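Local coordinates for protein beta-lactamase (Francisella tularensis subsp. tularensis, PDB 3P09) that probably hydrolyses the ring of beta-lactam antibiotics to give substituted beta-amino acids, as a class A beta-lactamase associated with antibiotic resistance, at residues 154-159 and 172-177; 58-62 and 257-261; 150-155 and 180-184; 165-169 and 232-236. All coordinates share one frame; numbering follows the deposited sequence.

Contact 1 of 4, residues 154-159 and 172-177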
loop_
_atom_site.group_PDB
_atom_site.type_symbol
_atom_site.label_atom_id
_atom_site.label_comp_id
_atom_site.label_asym_id
_atom_site.label_seq_id
_atom_site.Cartn_x
_atom_site.Cartn_y
_atom_site.Cartn_z
ATOM N N ASP A 154 -1.367 -10.358 -10.741
ATOM C CA ASP A 154 -1.914 -11.055 -9.574
ATOM C C ASP A 154 -2.954 -10.209 -8.837
ATOM O O ASP A 154 -3.890 -10.734 -8.247
ATOM C CB ASP A 154 -0.798 -11.460 -8.600
ATOM C CG ASP A 154 0.080 -12.582 -9.142
ATOM O OD1 ASP A 154 -0.421 -13.396 -9.942
ATOM O OD2 ASP A 154 1.265 -12.658 -8.751
ATOM N N THR A 155 -2.782 -8.899 -8.880
ATOM C CA THR A 155 -3.656 -7.975 -8.158
ATOM C C THR A 155 -4.980 -7.782 -8.898
ATOM O O THR A 155 -4.991 -7.384 -10.059
ATOM C CB THR A 155 -2.942 -6.622 -7.981
ATOM O OG1 THR A 155 -1.793 -6.820 -7.155
ATOM C CG2 THR A 155 -3.851 -5.588 -7.332
ATOM N N ILE A 156 -6.091 -8.069 -8.228
ATOM C CA ILE A 156 -7.404 -7.942 -8.845
ATOM C C ILE A 156 -8.287 -6.961 -8.079
ATOM O O ILE A 156 -8.776 -7.276 -7.007
ATOM C CB ILE A 156 -8.141 -9.282 -8.885
ATOM C CG1 ILE A 156 -7.255 -10.361 -9.508
ATOM C CG2 ILE A 156 -9.434 -9.127 -9.656
ATOM C CD1 ILE A 156 -6.964 -10.126 -10.982
ATOM N N ILE A 157 -8.500 -5.781 -8.643
ATOM C CA ILE A 157 -9.309 -4.755 -7.989
ATOM C C ILE A 157 -10.625 -4.572 -8.740
ATOM O O ILE A 157 -10.630 -4.376 -9.968
ATOM C CB ILE A 157 -8.555 -3.427 -7.954
ATOM C CG1 ILE A 157 -7.325 -3.547 -7.049
ATOM C CG2 ILE A 157 -9.475 -2.307 -7.468
ATOM C CD1 ILE A 157 -6.367 -2.423 -7.218
ATOM N N THR A 158 -11.748 -4.652 -8.027
ATOM C CA THR A 158 -13.052 -4.606 -8.704
ATOM C C THR A 158 -13.963 -3.555 -8.105
ATOM O O THR A 158 -15.130 -3.445 -8.491
ATOM C CB THR A 158 -13.789 -5.957 -8.648
ATOM O OG1 THR A 158 -14.021 -6.317 -7.278
ATOM C CG2 THR A 158 -12.974 -7.048 -9.345
ATOM N N ALA A 159 -13.433 -2.789 -7.160
ATOM C CA ALA A 159 -14.224 -1.747 -6.523
ATOM C C ALA A 159 -13.341 -0.687 -5.877
ATOM O O ALA A 159 -12.138 -0.877 -5.699
ATOM C CB ALA A 159 -15.172 -2.359 -5.486
ATOM N N ASN A 172 -9.950 -14.543 -5.256
ATOM C CA ASN A 172 -8.838 -13.592 -5.348
ATOM C C ASN A 172 -9.270 -12.163 -5.666
ATOM O O ASN A 172 -8.438 -11.277 -5.810
ATOM C CB ASN A 172 -7.791 -14.096 -6.346
ATOM C CG ASN A 172 -7.176 -15.413 -5.906
ATOM O OD1 ASN A 172 -7.078 -15.682 -4.710
ATOM N ND2 ASN A 172 -6.774 -16.242 -6.864
ATOM N N ILE A 173 -10.575 -11.951 -5.773
ATOM C CA ILE A 173 -11.113 -10.611 -5.998
ATOM C C ILE A 173 -10.698 -9.693 -4.855
ATOM O O ILE A 173 -10.793 -10.065 -3.682
ATOM C CB ILE A 173 -12.660 -10.635 -6.105
ATOM C CG1 ILE A 173 -13.109 -11.517 -7.272
ATOM C CG2 ILE A 173 -13.226 -9.232 -6.231
ATOM C CD1 ILE A 173 -12.535 -11.130 -8.591
ATOM N N ASN A 174 -10.234 -8.496 -5.214
ATOM C CA ASN A 174 -9.768 -7.496 -4.246
ATOM C C ASN A 174 -8.640 -8.016 -3.367
ATOM O O ASN A 174 -8.537 -7.653 -2.205
ATOM C CB ASN A 174 -10.941 -6.954 -3.417
ATOM C CG ASN A 174 -11.991 -6.265 -4.286
ATOM O OD1 ASN A 174 -11.683 -5.788 -5.378
ATOM N ND2 ASN A 174 -13.229 -6.203 -3.803
ATOM N N LYS A 175 -7.800 -8.874 -3.946
ATOM C CA LYS A 175 -6.623 -9.389 -3.249
ATOM C C LYS A 175 -5.351 -9.176 -4.067
ATOM O O LYS A 175 -5.408 -8.891 -5.265
ATOM C CB LYS A 175 -6.788 -10.875 -2.945
ATOM C CG LYS A 175 -7.897 -11.155 -1.939
ATOM C CD LYS A 175 -7.870 -12.576 -1.443
ATOM C CE LYS A 175 -9.067 -12.857 -0.522
ATOM N NZ LYS A 175 -9.257 -14.327 -0.263
ATOM N N THR A 176 -4.207 -9.299 -3.406
ATOM C CA THR A 176 -2.922 -9.243 -4.104
ATOM C C THR A 176 -2.003 -10.258 -3.423
ATOM O O THR A 176 -2.413 -10.894 -2.449
ATOM C CB THR A 176 -2.331 -7.810 -4.032
ATOM O OG1 THR A 176 -1.102 -7.749 -4.774
ATOM C CG2 THR A 176 -2.069 -7.410 -2.584
ATOM N N THR A 177 -0.769 -10.409 -3.912
ATOM C CA THR A 177 0.215 -11.276 -3.256
ATOM C C THR A 177 1.358 -10.413 -2.727
ATOM O O THR A 177 1.593 -9.313 -3.240
ATOM C CB THR A 177 0.850 -12.297 -4.247
ATOM O OG1 THR A 177 1.516 -11.582 -5.301
ATOM C CG2 THR A 177 -0.216 -13.241 -4.846
#
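Asn174 and Thr158 meet where the chain enters and leaves what is probably the omega loop of the class A fold: residues 154-159 lead in and 172-177 lead out, ending at helix 178-190. The CB of Asn174 starts off pointing away from the incoming chain, but chi1 of -61° sets CG beside its own backbone N and turns the amide back toward Thr158. CG comes within 3.6 Å of Thr158 OG1, and OD1 goes further. It accepts from Thr158 N at 2.9 Å, nearly in line with its C=O bond, and from Thr158 OG1 at 3.1 Å, with the hydroxyl 36° above the carbonyl plane. Two bonds from one residue thus grip a single oxygen and should fix the rotation of the amide, whose ND2 remains beside the same hydroxyl.

Next to this pair the backbones join directly. The N-H of Ile156 bonds to Lys175 O at 3.1 Å, while Asn174 N reaches Ile156 O only weakly. A type II turn from Asn172 to Lys175 brings Ile173 over the outer side, where its CD1 rests on Ile156 CG2 at 3.8 Å and its CG2 packs crosswise on Thr158. The NZ of Lys175 leads away to Gln168 O. Toward the helix, Thr177 N-caps with OG1 on Ala180 N, and Asp154 crosses it at an angle, OD2 3.6 Å from Thr177 OG1. Thr155 and Thr176 run side by side in the buried interior, pointing the same way, and their OG1 atoms are hydrogen-bonded at 2.6 Å.

Contact 2 of 4, residues 58-62 and 257-261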
loop_
_atom_site.group_PDB
_atom_site.type_symbol
_atom_site.label_atom_id
_atom_site.label_comp_id
_atom_site.label_asym_id
_atom_site.label_seq_id
_atom_site.Cartn_x
_atom_site.Cartn_y
_atom_site.Cartn_z
ATOM N N TYR A 58 0.781 -16.285 -1.897
ATOM C CA TYR A 58 -0.536 -16.421 -1.284
ATOM C C TYR A 58 -1.301 -15.110 -1.508
ATOM O O TYR A 58 -0.699 -14.034 -1.490
ATOM C CB TYR A 58 -0.378 -16.663 0.211
ATOM C CG TYR A 58 -1.633 -17.137 0.917
ATOM C CD1 TYR A 58 -2.490 -16.233 1.540
ATOM C CD2 TYR A 58 -1.947 -18.495 0.979
ATOM C CE1 TYR A 58 -3.626 -16.673 2.204
ATOM C CE2 TYR A 58 -3.083 -18.941 1.631
ATOM C CZ TYR A 58 -3.917 -18.026 2.238
ATOM O OH TYR A 58 -5.044 -18.464 2.892
ATOM N N HIS A 59 -2.612 -15.197 -1.716
ATOM C CA HIS A 59 -3.416 -13.997 -1.956
ATOM C C HIS A 59 -4.067 -13.492 -0.665
ATOM O O HIS A 59 -4.690 -14.260 0.076
ATOM C CB HIS A 59 -4.492 -14.256 -3.023
ATOM C CG HIS A 59 -3.953 -14.384 -4.415
ATOM N ND1 HIS A 59 -4.145 -13.418 -5.379
ATOM C CD2 HIS A 59 -3.248 -15.374 -5.013
ATOM C CE1 HIS A 59 -3.575 -13.802 -6.505
ATOM N NE2 HIS A 59 -3.020 -14.985 -6.310
ATOM N N PHE A 60 -3.908 -12.190 -0.425
ATOM C CA PHE A 60 -4.368 -11.501 0.768
ATOM C C PHE A 60 -5.271 -10.330 0.358
ATOM O O PHE A 60 -5.031 -9.678 -0.649
ATOM C CB PHE A 60 -3.167 -10.875 1.502
ATOM C CG PHE A 60 -2.206 -11.876 2.105
ATOM C CD1 PHE A 60 -1.249 -12.507 1.318
ATOM C CD2 PHE A 60 -2.248 -12.157 3.466
ATOM C CE1 PHE A 60 -0.357 -13.412 1.868
ATOM C CE2 PHE A 60 -1.363 -13.069 4.036
ATOM C CZ PHE A 60 -0.415 -13.702 3.238
ATOM N N PRO A 61 -6.282 -10.020 1.176
ATOM C CA PRO A 61 -7.031 -8.771 0.947
ATOM C C PRO A 61 -6.062 -7.590 0.780
ATOM O O PRO A 61 -5.154 -7.435 1.597
ATOM C CB PRO A 61 -7.828 -8.600 2.247
ATOM C CG PRO A 61 -8.020 -10.024 2.745
ATOM C CD PRO A 61 -6.728 -10.747 2.377
ATOM N N ILE A 62 -6.240 -6.777 -0.255
ATOM C CA ILE A 62 -5.341 -5.645 -0.468
ATOM C C ILE A 62 -5.751 -4.452 0.408
ATOM O O ILE A 62 -4.906 -3.701 0.877
ATOM C CB ILE A 62 -5.252 -5.247 -1.970
ATOM C CG1 ILE A 62 -4.090 -4.261 -2.196
ATOM C CG2 ILE A 62 -6.580 -4.683 -2.483
ATOM C CD1 ILE A 62 -3.868 -3.899 -3.681
ATOM N N ILE A 257 4.504 -6.721 3.847
ATOM C CA ILE A 257 4.061 -7.684 4.854
ATOM C C ILE A 257 2.537 -7.649 4.909
ATOM O O ILE A 257 1.950 -6.604 5.207
ATOM C CB ILE A 257 4.628 -7.351 6.251
ATOM C CG1 ILE A 257 6.156 -7.280 6.215
ATOM C CG2 ILE A 257 4.152 -8.373 7.264
ATOM C CD1 ILE A 257 6.787 -6.866 7.539
ATOM N N LEU A 258 1.899 -8.773 4.573
ATOM C CA LEU A 258 0.442 -8.846 4.536
ATOM C C LEU A 258 0.011 -9.911 5.532
ATOM O O LEU A 258 0.683 -10.938 5.690
ATOM C CB LEU A 258 -0.058 -9.204 3.135
ATOM C CG LEU A 258 0.641 -8.452 1.980
ATOM C CD1 LEU A 258 0.084 -8.909 0.636
ATOM C CD2 LEU A 258 0.515 -6.947 2.095
ATOM N N TYR A 259 -1.094 -9.670 6.219
ATOM C CA TYR A 259 -1.547 -10.625 7.222
ATOM C C TYR A 259 -3.050 -10.774 7.101
ATOM O O TYR A 259 -3.752 -9.780 6.945
ATOM C CB TYR A 259 -1.161 -10.184 8.648
ATOM C CG TYR A 259 -1.793 -11.064 9.692
ATOM C CD1 TYR A 259 -1.335 -12.355 9.894
ATOM C CD2 TYR A 259 -2.876 -10.621 10.456
ATOM C CE1 TYR A 259 -1.938 -13.192 10.827
ATOM C CE2 TYR A 259 -3.476 -11.453 11.402
ATOM C CZ TYR A 259 -3.000 -12.739 11.578
ATOM O OH TYR A 259 -3.582 -13.587 12.503
ATOM N N THR A 260 -3.537 -12.008 7.155
ATOM C CA THR A 260 -4.974 -12.236 7.171
ATOM C C THR A 260 -5.293 -13.550 7.867
ATOM O O THR A 260 -4.462 -14.467 7.907
ATOM C CB THR A 260 -5.575 -12.216 5.733
ATOM O OG1 THR A 260 -7.003 -12.128 5.799
ATOM C CG2 THR A 260 -5.178 -13.453 4.957
ATOM N N ASN A 261 -6.483 -13.625 8.447
ATOM C CA ASN A 261 -6.988 -14.878 9.009
ATOM C C ASN A 261 -8.221 -15.239 8.207
ATOM O O ASN A 261 -9.313 -14.755 8.488
ATOM C CB ASN A 261 -7.327 -14.703 10.502
ATOM C CG ASN A 261 -7.851 -15.981 11.152
ATOM O OD1 ASN A 261 -8.143 -16.972 10.476
ATOM N ND2 ASN A 261 -7.994 -15.947 12.482
#
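Phe60 lays one face of its ring over Leu258, whose CB sits 3.8 Å from the ring centroid and 22° off the normal, a CH-pi contact displaced toward the CG side. With chi1 at -68° the ring stands anti to its own carbonyl carbon and reaches the strand, while CD1 of Leu258 continues the apolar cover along Phe60 CB and CD1. The opposite face is taken by Tyr58 of the same segment, its CD1 3.5 Å above the plane, so the phenyl group is held between two neighbours.

Farther along strand 253-260, Thr260 comes at the ring obliquely: its CG2 lies 3.5 Å from Phe60 CD2, and its backbone N sits in the ring plane at the edge. The backbone of Leu258 also takes part, its O 3.4 Å from Phe60 CE2. Thr260 turns its OG1 anti to its backbone N (chi1 -167°), which brings the hydroxyl beside Pro61 CD at 3.7 Å; its hydrogen bond goes to Tyr236 O. The meeting of 58-62 with 257-261 is therefore mainly apolar and buried, and polar links come from outside. Asn240 donates from ND2 to Pro61 O and accepts weakly at OD1 from Tyr259 N, joining the two backbones through one amide.

Pro178, at the start of helix 178-190, touches both Phe60 and Leu258. The short strand 60-61, paired with 175-176, is in this way laid against the five-stranded antiparallel sheet, an arrangement belonging to the class A beta-lactamase fold, in which a helical region packs on such a sheet.

Contact 3 of 4, residues 150-155 and 180-184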
loop_
_atom_site.group_PDB
_atom_site.type_symbol
_atom_site.label_atom_id
_atom_site.label_comp_id
_atom_site.label_asym_id
_atom_site.label_seq_id
_atom_site.Cartn_x
_atom_site.Cartn_y
_atom_site.Cartn_z
ATOM N N LEU A 150 2.279 -2.241 -15.155
ATOM C CA LEU A 150 3.330 -2.439 -14.158
ATOM C C LEU A 150 3.930 -3.835 -14.194
ATOM O O LEU A 150 4.991 -4.068 -13.610
ATOM C CB LEU A 150 2.798 -2.191 -12.743
ATOM C CG LEU A 150 2.750 -0.762 -12.214
ATOM C CD1 LEU A 150 2.221 -0.765 -10.788
ATOM C CD2 LEU A 150 4.127 -0.113 -12.268
ATOM N N GLY A 151 3.252 -4.768 -14.862
ATOM C CA GLY A 151 3.696 -6.150 -14.875
ATOM C C GLY A 151 3.001 -6.998 -13.818
ATOM O O GLY A 151 3.380 -8.148 -13.583
ATOM N N ASP A 152 1.971 -6.429 -13.195
ATOM C CA ASP A 152 1.248 -7.094 -12.113
ATOM C C ASP A 152 0.015 -7.822 -12.637
ATOM O O ASP A 152 -0.993 -7.192 -12.962
ATOM C CB ASP A 152 0.822 -6.064 -11.060
ATOM C CG ASP A 152 0.157 -6.705 -9.849
ATOM O OD1 ASP A 152 -0.268 -7.878 -9.955
ATOM O OD2 ASP A 152 0.059 -6.040 -8.791
ATOM N N ASN A 153 0.087 -9.146 -12.702
ATOM C CA ASN A 153 -1.059 -9.950 -13.125
ATOM C C ASN A 153 -1.707 -10.719 -11.974
ATOM O O ASN A 153 -2.498 -11.635 -12.205
ATOM C CB ASN A 153 -0.654 -10.941 -14.220
ATOM C CG ASN A 153 -0.017 -10.262 -15.408
ATOM O OD1 ASN A 153 1.143 -10.520 -15.732
ATOM N ND2 ASN A 153 -0.765 -9.372 -16.060
ATOM N N ASP A 154 -1.367 -10.358 -10.741
ATOM C CA ASP A 154 -1.914 -11.055 -9.574
ATOM C C ASP A 154 -2.954 -10.209 -8.837
ATOM O O ASP A 154 -3.890 -10.734 -8.247
ATOM C CB ASP A 154 -0.798 -11.460 -8.600
ATOM C CG ASP A 154 0.080 -12.582 -9.142
ATOM O OD1 ASP A 154 -0.421 -13.396 -9.942
ATOM O OD2 ASP A 154 1.265 -12.658 -8.751
ATOM N N THR A 155 -2.782 -8.899 -8.880
ATOM C CA THR A 155 -3.656 -7.975 -8.158
ATOM C C THR A 155 -4.980 -7.782 -8.898
ATOM O O THR A 155 -4.991 -7.384 -10.059
ATOM C CB THR A 155 -2.942 -6.622 -7.981
ATOM O OG1 THR A 155 -1.793 -6.820 -7.155
ATOM C CG2 THR A 155 -3.851 -5.588 -7.332
ATOM N N ALA A 180 3.691 -9.562 -5.711
ATOM C CA ALA A 180 3.197 -8.634 -6.714
ATOM C C ALA A 180 3.181 -7.204 -6.189
ATOM O O ALA A 180 3.626 -6.270 -6.869
ATOM C CB ALA A 180 1.795 -9.051 -7.209
ATOM N N ILE A 181 2.659 -7.033 -4.981
ATOM C CA ILE A 181 2.460 -5.695 -4.443
ATOM C C ILE A 181 3.797 -5.053 -4.088
ATOM O O ILE A 181 3.944 -3.847 -4.188
ATOM C CB ILE A 181 1.529 -5.691 -3.222
ATOM C CG1 ILE A 181 0.973 -4.282 -3.000
ATOM C CG2 ILE A 181 2.256 -6.224 -1.975
ATOM C CD1 ILE A 181 0.063 -3.836 -4.140
ATOM N N THR A 182 4.784 -5.872 -3.727
ATOM C CA THR A 182 6.105 -5.369 -3.349
ATOM C C THR A 182 6.927 -5.011 -4.589
ATOM O O THR A 182 7.594 -3.985 -4.617
ATOM C CB THR A 182 6.875 -6.395 -2.458
ATOM O OG1 THR A 182 6.139 -6.619 -1.256
ATOM C CG2 THR A 182 8.261 -5.881 -2.068
ATOM N N LYS A 183 6.893 -5.862 -5.610
ATOM C CA LYS A 183 7.462 -5.492 -6.905
ATOM C C LYS A 183 6.828 -4.180 -7.411
ATOM O O LYS A 183 7.508 -3.332 -7.991
ATOM C CB LYS A 183 7.285 -6.626 -7.929
ATOM C CG LYS A 183 8.173 -7.852 -7.649
ATOM C CD LYS A 183 8.272 -8.808 -8.849
ATOM C CE LYS A 183 6.927 -9.064 -9.466
ATOM N NZ LYS A 183 7.035 -9.721 -10.810
ATOM N N ASP A 184 5.531 -4.004 -7.173
ATOM C CA ASP A 184 4.839 -2.792 -7.631
ATOM C C ASP A 184 5.386 -1.519 -6.996
ATOM O O ASP A 184 5.638 -0.536 -7.683
ATOM C CB ASP A 184 3.344 -2.856 -7.320
ATOM C CG ASP A 184 2.598 -3.821 -8.218
ATOM O OD1 ASP A 184 3.162 -4.238 -9.259
ATOM O OD2 ASP A 184 1.440 -4.150 -7.881
HETATM O O HOH W 1 5.316 -5.369 -11.224
#
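Asp152 swings its carboxylate anti to its own backbone N (chi1 -176°) and Asp184 turns its own to lie beside its N (chi1 -73°), which brings two acid groups together between a loop and helix 178-190. The loop is shaped by an Asx turn: Asp152 OD1 accepts from Asp154 N at 2.8 Å, nearly along its C-O axis, and from Thr155 N at 2.9 Å on the syn side but well out of the carboxylate plane. Thr155 OG1 donates to the other oxygen, OD2. Three bonds thus fix the orientation of this carboxylate.

Its OD2 lies 2.5 Å from Asp184 OD2, the planes 41° apart. Oxygens this close suggest that one acid is protonated, and the buried surroundings, with Leu69 of helix 66-80 against Asp184, would fit a raised pKa. Gly151, just after helix 140-149, forms a Schellman motif. A water lies within hydrogen-bonding distance of both Leu150 O, at 2.7 Å, and Asp184 OD1, while Leu150 CD1 packs on the same carboxylate. One turn back, the methyl of Ala180 fits into the curve of the loop, its CB 3.6 Å from Asp152 OD1 and 3.8 Å from Asp154 CB.

Contact 4 of 4, residues 165-169 and 232-236. With SO4 (sulfate ion), chain F.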
loop_
_atom_site.group_PDB
_atom_site.type_symbol
_atom_site.label_atom_id
_atom_site.label_comp_id
_atom_site.label_asym_id
_atom_site.label_seq_id
_atom_site.Cartn_x
_atom_site.Cartn_y
_atom_site.Cartn_z
ATOM N N ASN A 165 -12.819 -3.372 0.459
ATOM C CA ASN A 165 -12.419 -4.037 1.696
ATOM C C ASN A 165 -13.030 -5.420 1.912
ATOM O O ASN A 165 -12.604 -6.162 2.802
ATOM C CB ASN A 165 -12.749 -3.147 2.896
ATOM C CG ASN A 165 -11.894 -1.907 2.934
ATOM O OD1 ASN A 165 -10.679 -1.989 2.830
ATOM N ND2 ASN A 165 -12.523 -0.756 3.052
ATOM N N TYR A 166 -14.029 -5.763 1.111
ATOM C CA TYR A 166 -14.777 -6.998 1.328
ATOM C C TYR A 166 -14.302 -8.089 0.403
ATOM O O TYR A 166 -14.302 -7.936 -0.818
ATOM C CB TYR A 166 -16.262 -6.772 1.107
ATOM C CG TYR A 166 -16.735 -5.461 1.673
ATOM C CD1 TYR A 166 -16.258 -5.000 2.891
ATOM C CD2 TYR A 166 -17.647 -4.674 0.978
ATOM C CE1 TYR A 166 -16.673 -3.782 3.409
ATOM C CE2 TYR A 166 -18.081 -3.464 1.491
ATOM C CZ TYR A 166 -17.588 -3.026 2.705
ATOM O OH TYR A 166 -18.021 -1.822 3.205
ATOM N N THR A 167 -13.866 -9.192 0.994
ATOM C CA THR A 167 -13.361 -10.293 0.201
ATOM C C THR A 167 -14.050 -11.563 0.651
ATOM O O THR A 167 -14.856 -11.557 1.586
ATOM C CB THR A 167 -11.824 -10.471 0.384
ATOM O OG1 THR A 167 -11.510 -10.643 1.775
ATOM C CG2 THR A 167 -11.070 -9.252 -0.142
ATOM N N GLN A 168 -13.729 -12.659 -0.019
ATOM C CA GLN A 168 -14.152 -13.972 0.439
ATOM C C GLN A 168 -12.915 -14.849 0.463
ATOM O O GLN A 168 -12.014 -14.671 -0.363
ATOM C CB GLN A 168 -15.220 -14.550 -0.488
ATOM C CG GLN A 168 -16.425 -13.636 -0.684
ATOM C CD GLN A 168 -17.266 -13.481 0.574
ATOM O OE1 GLN A 168 -17.113 -14.236 1.536
ATOM N NE2 GLN A 168 -18.163 -12.498 0.571
ATOM N N PRO A 169 -12.858 -15.790 1.412
ATOM C CA PRO A 169 -11.664 -16.610 1.636
ATOM C C PRO A 169 -11.108 -17.273 0.372
ATOM O O PRO A 169 -9.899 -17.309 0.212
ATOM C CB PRO A 169 -12.155 -17.670 2.626
ATOM C CG PRO A 169 -13.277 -17.007 3.358
ATOM C CD PRO A 169 -13.952 -16.136 2.341
ATOM N N THR A 232 -6.040 -1.814 6.045
ATOM C CA THR A 232 -6.744 -2.439 7.147
ATOM C C THR A 232 -8.201 -2.670 6.729
ATOM O O THR A 232 -8.988 -1.725 6.715
ATOM C CB THR A 232 -6.695 -1.524 8.394
ATOM O OG1 THR A 232 -5.371 -0.990 8.551
ATOM C CG2 THR A 232 -7.059 -2.305 9.622
ATOM N N CYS A 233 -8.563 -3.902 6.366
ATOM C CA CYS A 233 -9.914 -4.151 5.842
ATOM C C CYS A 233 -11.032 -3.986 6.871
ATOM O O CYS A 233 -12.150 -3.567 6.529
ATOM C CB CYS A 233 -10.026 -5.540 5.176
ATOM S SG CYS A 233 -9.308 -5.584 3.512
ATOM N N GLY A 234 -10.740 -4.357 8.115
ATOM C CA GLY A 234 -11.755 -4.419 9.150
ATOM C C GLY A 234 -12.496 -5.742 9.133
ATOM O O GLY A 234 -13.535 -5.896 9.781
ATOM N N GLN A 235 -11.971 -6.700 8.376
ATOM C CA GLN A 235 -12.460 -8.068 8.448
ATOM C C GLN A 235 -11.321 -9.028 8.129
ATOM O O GLN A 235 -10.307 -8.617 7.570
ATOM C CB GLN A 235 -13.633 -8.281 7.496
ATOM C CG GLN A 235 -13.355 -7.886 6.065
ATOM C CD GLN A 235 -14.341 -8.510 5.089
ATOM O OE1 GLN A 235 -15.544 -8.578 5.353
ATOM N NE2 GLN A 235 -13.826 -8.979 3.952
ATOM N N TYR A 236 -11.503 -10.296 8.493
ATOM C CA TYR A 236 -10.485 -11.336 8.316
ATOM C C TYR A 236 -9.124 -10.903 8.853
ATOM O O TYR A 236 -8.079 -11.261 8.292
ATOM C CB TYR A 236 -10.383 -11.769 6.850
ATOM C CG TYR A 236 -11.646 -12.412 6.336
ATOM C CD1 TYR A 236 -12.052 -13.665 6.797
ATOM C CD2 TYR A 236 -12.441 -11.768 5.396
ATOM C CE1 TYR A 236 -13.219 -14.256 6.330
ATOM C CE2 TYR A 236 -13.607 -12.352 4.924
ATOM C CZ TYR A 236 -13.992 -13.590 5.392
ATOM O OH TYR A 236 -15.150 -14.162 4.912
HETATM S S SO4 F . -5.694 1.962 6.552
HETATM O O1 SO4 F . -5.537 1.555 7.931
HETATM O O2 SO4 F . -6.730 1.166 5.902
HETATM O O3 SO4 F . -6.077 3.355 6.543
HETATM O O4 SO4 F . -4.443 1.762 5.844
HETATM O O HOH W 2 -11.231 -8.518 3.403
HETATM O O HOH W 3 -17.010 -12.734 3.678
#
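The probable omega loop of this class A enzyme, at residues 165-169, faces the loop that follows strand 225-232, with Asn165 against Cys233 and Gln235 against Thr167. Cys233 is joined by a disulfide to Cys63, a bridge also found at this place in class A carbapenemases such as KPC and NMC-A. Its SG lies 3.4 Å from Asn165 O, and Asn165 OD1 is close to the same sulfur. Asn165 ND2 is weakly bonded to Glu161 OE1; by homology these two probably correspond to the family pair that holds the deacylating water.

Gln235 carries its amide across to the omega loop on a chain extended beyond CG (chi2 162°). NE2 ends 3.0 Å from Thr167 N, where two donors face each other, and donates instead to a water 2.7 Å away. That water accepts from NE2, donates to Asn165 O at 2.8 Å and is hydrogen-bonded to Thr167 OG1, so one molecule ties three groups together and lies in the plane of the Tyr236 ring at its edge.

At the end of strand 225-232, Thr232 OG1 hydrogen-bonds sulfate O1 at 2.6 Å. Ser125 and Thr230 bind the same ion, which probably comes from the crystallisation liquor and is consistent with the anion site that receives the substrate carboxylate in this family. Tyr236 slides past Thr167 in the opposite direction, CE2 3.7 Å from Thr167 O, and reaches Pro169 nearly at a right angle, its OH 3.5 Å from Pro169 CD. A second water donates to Gln168 OE1 and is hydrogen-bonded to Tyr236 OH at 2.6 Å.

How the contacts relate
Contacts 2 and 3 are buried, whereas contacts 1 and 4 each have exposed residues at their margins. Contacts 1 and 2 share the two-stranded sheet: Thr176 O pairs with Phe60 N and Asn174 O with Ile62 N. Contacts 1 and 3 both use Asp154 and Thr155, and strand 175-176 runs directly on toward the helix of contact 3. Contact 4 is tied to contact 1 through the lysine of strand 175-176 and to contact 2 through the backbone of Tyr236, whose O also receives Asn261 N; it does not touch contact 3. The chemistry differs accordingly: direct hydrogen bonds in contact 1, apolar and aromatic packing in 2, paired acids in 3, and water bridges in 4.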